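Long-range contact in alpha-l-arabinofuranosidase domain protein (Thermotoga maritima, PDB 4ATW), which catalyses, as a thermostable glycoside hydrolase, the release of terminal non-reducing alpha-L-arabinofuranosyl residues from arabinosides: residues Y243-K254 and K300-L311. Residues are numbered along the deposited sequence; the frame is centred on the assembly and turned at random.
Sequences YYETVSTVYLLK and KDGIFACGVLVL
The ring of F304 reaches from helix 299-313 to the junction of helices 243-247 and 250-265, with CG anti to the backbone N (chi1 163°). One side of the ring leads: CE1 lies 3.4 Å from T249 OG1 and CD1 is close to T246 O, both approached obliquely, while V250 N sits at the ring edge, near its plane. T249 OG1 donates to T246 O (2.7 Å) and also pairs with T238, so the hydroxyl that borders the ring has two polar partners. V308 CG2 rests over one face of F304, within its own helix.

Farther along, V250 points into the partner helix where G307 has no side chain. Its CG2 can therefore settle on the backbone, 3.6 Å from G307 C. L311 flanks this valine with CD2 and turns CD1 to K254 CG (3.9 Å), where the lysine chain begins its extended course away from the contact. L253 crosses V308 at about a right angle, CD2 to CG1.

At the other end the aliphatic part of K300 slides past Y243 in the opposite direction, CG lying oblique to the ring at 3.8 Å from CD1, and crosses T246. Bends at chi3 and chi4 bring NZ back to D301 OD1 (2.9 Å), above the carboxylate plane; OD2 of D301 is bridged to R287. Beside them, V247 CG1 and I303 CG2 meet at 3.6 Å, their side chains pointing the same way.

The helices run roughly parallel, with short-segment crossing angles of -28° and -33°. They follow the adjacent strands 231-238 and 276-284, both touched by F304, an arrangement characteristic of neighbouring outer helices in a (beta/alpha)8 barrel.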
# COMPACT_ATOMS: atom_id res chain seq x y z
N TYR A 243 9.50 -18.74 8.91
CA TYR A 243 8.47 -18.63 7.90
C TYR A 243 7.12 -18.25 8.45
O TYR A 243 6.56 -17.22 8.07
CB TYR A 243 8.35 -19.95 7.18
CG TYR A 243 7.17 -20.00 6.23
CD1 TYR A 243 7.21 -19.33 5.02
CD2 TYR A 243 5.99 -20.68 6.57
CE1 TYR A 243 6.12 -19.35 4.16
CE2 TYR A 243 4.90 -20.70 5.72
CZ TYR A 243 4.96 -20.03 4.52
OH TYR A 243 3.85 -20.02 3.67
N TYR A 244 6.58 -19.09 9.34
CA TYR A 244 5.26 -18.87 9.93
C TYR A 244 5.13 -17.62 10.78
O TYR A 244 4.10 -16.95 10.72
CB TYR A 244 4.87 -20.07 10.78
CG TYR A 244 4.50 -21.30 9.99
CD1 TYR A 244 3.43 -21.29 9.11
CD2 TYR A 244 5.18 -22.49 10.18
CE1 TYR A 244 3.05 -22.44 8.43
CE2 TYR A 244 4.81 -23.65 9.52
CZ TYR A 244 3.74 -23.62 8.64
OH TYR A 244 3.41 -24.80 8.01
N GLU A 245 6.14 -17.32 11.58
CA GLU A 245 6.09 -16.12 12.40
C GLU A 245 5.85 -14.98 11.44
O GLU A 245 5.21 -14.01 11.79
CB GLU A 245 7.41 -15.88 13.14
CG GLU A 245 7.71 -16.90 14.21
CD GLU A 245 8.85 -16.46 15.12
OE1 GLU A 245 9.36 -15.33 14.96
OE2 GLU A 245 9.24 -17.25 16.01
N THR A 246 6.35 -15.09 10.21
CA THR A 246 6.15 -14.03 9.24
C THR A 246 4.80 -14.08 8.53
O THR A 246 4.06 -13.11 8.56
CB THR A 246 7.30 -14.00 8.19
OG1 THR A 246 8.54 -13.73 8.85
CG2 THR A 246 7.09 -12.91 7.18
N VAL A 247 4.45 -15.19 7.90
CA VAL A 247 3.16 -15.21 7.22
C VAL A 247 1.99 -15.10 8.17
O VAL A 247 1.03 -14.41 7.87
CB VAL A 247 2.93 -16.49 6.36
CG1 VAL A 247 3.94 -16.56 5.26
CG2 VAL A 247 2.99 -17.73 7.22
N SER A 248 2.06 -15.74 9.32
CA SER A 248 0.95 -15.70 10.26
C SER A 248 0.54 -14.30 10.77
O SER A 248 -0.57 -14.13 11.29
CB SER A 248 1.22 -16.60 11.46
OG SER A 248 2.15 -16.02 12.36
N THR A 249 1.42 -13.31 10.61
CA THR A 249 1.09 -12.00 11.09
C THR A 249 0.09 -11.32 10.18
O THR A 249 -0.26 -10.17 10.41
CB THR A 249 2.31 -11.07 11.18
OG1 THR A 249 2.98 -11.06 9.93
CG2 THR A 249 3.24 -11.51 12.29
N VAL A 250 -0.36 -12.00 9.13
CA VAL A 250 -1.36 -11.36 8.27
C VAL A 250 -2.66 -11.46 9.05
O VAL A 250 -3.57 -10.66 8.89
CB VAL A 250 -1.46 -12.06 6.86
CG1 VAL A 250 -1.47 -13.52 7.02
CG2 VAL A 250 -2.70 -11.64 6.12
N TYR A 251 -2.73 -12.43 9.95
CA TYR A 251 -3.93 -12.56 10.73
C TYR A 251 -3.85 -11.73 11.99
O TYR A 251 -4.85 -11.53 12.67
CB TYR A 251 -4.24 -14.03 10.95
CG TYR A 251 -4.63 -14.64 9.61
CD1 TYR A 251 -5.94 -14.49 9.09
CD2 TYR A 251 -3.67 -15.23 8.77
CE1 TYR A 251 -6.26 -14.90 7.79
CE2 TYR A 251 -3.98 -15.64 7.47
CZ TYR A 251 -5.28 -15.47 6.98
OH TYR A 251 -5.57 -15.82 5.69
N LEU A 252 -2.66 -11.23 12.30
CA LEU A 252 -2.49 -10.34 13.44
C LEU A 252 -2.98 -8.99 12.90
O LEU A 252 -3.80 -8.33 13.51
CB LEU A 252 -1.02 -10.24 13.84
CG LEU A 252 -0.60 -9.46 15.09
CD1 LEU A 252 0.90 -9.49 15.23
CD2 LEU A 252 -1.05 -8.04 14.97
N LEU A 253 -2.50 -8.61 11.72
CA LEU A 253 -2.92 -7.36 11.10
C LEU A 253 -4.45 -7.32 11.04
O LEU A 253 -5.06 -6.26 11.13
CB LEU A 253 -2.34 -7.24 9.69
CG LEU A 253 -2.93 -6.05 8.93
CD1 LEU A 253 -2.40 -4.72 9.47
CD2 LEU A 253 -2.62 -6.19 7.45
N LYS A 254 -5.06 -8.49 10.91
CA LYS A 254 -6.51 -8.54 10.84
C LYS A 254 -7.13 -8.00 12.13
O LYS A 254 -7.94 -7.06 12.12
CB LYS A 254 -6.99 -9.98 10.59
CG LYS A 254 -8.50 -10.12 10.35
CD LYS A 254 -8.97 -11.48 10.83
CE LYS A 254 -10.44 -11.73 10.57
NZ LYS A 254 -10.94 -12.97 11.29
N LYS A 300 8.96 -15.99 1.26
CA LYS A 300 8.27 -16.00 2.53
C LYS A 300 7.49 -14.69 2.63
O LYS A 300 6.27 -14.70 2.81
CB LYS A 300 9.28 -16.05 3.67
CG LYS A 300 8.70 -15.88 5.06
CD LYS A 300 9.81 -15.90 6.14
CE LYS A 300 10.40 -14.51 6.47
NZ LYS A 300 11.25 -13.88 5.42
N ASP A 301 8.21 -13.57 2.49
CA ASP A 301 7.62 -12.24 2.57
C ASP A 301 6.58 -12.01 1.51
O ASP A 301 5.56 -11.38 1.77
CB ASP A 301 8.71 -11.20 2.47
CG ASP A 301 9.83 -11.44 3.45
OD1 ASP A 301 9.53 -11.68 4.65
OD2 ASP A 301 11.01 -11.39 3.04
N GLY A 302 6.84 -12.53 0.32
CA GLY A 302 5.88 -12.36 -0.77
C GLY A 302 4.53 -13.01 -0.47
O GLY A 302 3.47 -12.51 -0.89
N ILE A 303 4.58 -14.14 0.23
CA ILE A 303 3.36 -14.84 0.60
C ILE A 303 2.59 -13.97 1.58
O ILE A 303 1.37 -13.84 1.47
CB ILE A 303 3.68 -16.22 1.23
CG1 ILE A 303 4.22 -17.17 0.15
CG2 ILE A 303 2.46 -16.78 1.96
CD1 ILE A 303 3.30 -17.36 -1.04
N PHE A 304 3.30 -13.36 2.54
CA PHE A 304 2.66 -12.49 3.51
C PHE A 304 1.93 -11.38 2.76
O PHE A 304 0.78 -11.05 3.06
CB PHE A 304 3.70 -11.86 4.43
CG PHE A 304 3.18 -10.67 5.18
CD1 PHE A 304 2.46 -10.83 6.37
CD2 PHE A 304 3.32 -9.40 4.64
CE1 PHE A 304 1.88 -9.74 7.00
CE2 PHE A 304 2.74 -8.31 5.27
CZ PHE A 304 2.02 -8.48 6.45
N ALA A 305 2.62 -10.81 1.79
CA ALA A 305 2.09 -9.74 0.99
C ALA A 305 0.85 -10.25 0.27
O ALA A 305 -0.16 -9.56 0.15
CB ALA A 305 3.14 -9.29 -0.02
N CYS A 306 0.96 -11.48 -0.20
CA CYS A 306 -0.13 -12.08 -0.93
C CYS A 306 -1.35 -12.15 -0.01
O CYS A 306 -2.47 -11.76 -0.37
CB CYS A 306 0.32 -13.46 -1.40
SG CYS A 306 0.20 -13.66 -3.20
N GLY A 307 -1.11 -12.64 1.20
CA GLY A 307 -2.18 -12.78 2.18
C GLY A 307 -2.83 -11.47 2.56
O GLY A 307 -4.07 -11.36 2.68
N VAL A 308 -1.99 -10.46 2.78
CA VAL A 308 -2.51 -9.15 3.12
C VAL A 308 -3.51 -8.70 2.04
O VAL A 308 -4.63 -8.29 2.34
CB VAL A 308 -1.36 -8.12 3.25
CG1 VAL A 308 -1.93 -6.73 3.47
CG2 VAL A 308 -0.48 -8.51 4.43
N LEU A 309 -3.11 -8.79 0.77
CA LEU A 309 -3.99 -8.38 -0.32
C LEU A 309 -5.31 -9.15 -0.31
O LEU A 309 -6.37 -8.58 -0.59
CB LEU A 309 -3.30 -8.56 -1.69
CG LEU A 309 -2.16 -7.59 -2.01
CD1 LEU A 309 -1.52 -8.00 -3.31
CD2 LEU A 309 -2.66 -6.17 -2.06
N VAL A 310 -5.25 -10.43 0.01
CA VAL A 310 -6.47 -11.21 0.07
C VAL A 310 -7.36 -10.68 1.20
O VAL A 310 -8.59 -10.55 1.03
CB VAL A 310 -6.19 -12.68 0.34
CG1 VAL A 310 -7.51 -13.42 0.43
CG2 VAL A 310 -5.30 -13.26 -0.74
N LEU A 311 -6.74 -10.40 2.35
CA LEU A 311 -7.42 -9.87 3.53
C LEU A 311 -8.13 -8.57 3.13
O LEU A 311 -9.36 -8.43 3.27
CB LEU A 311 -6.39 -9.61 4.61
CG LEU A 311 -6.99 -9.09 5.91
CD1 LEU A 311 -7.89 -10.14 6.51
CD2 LEU A 311 -5.91 -8.74 6.90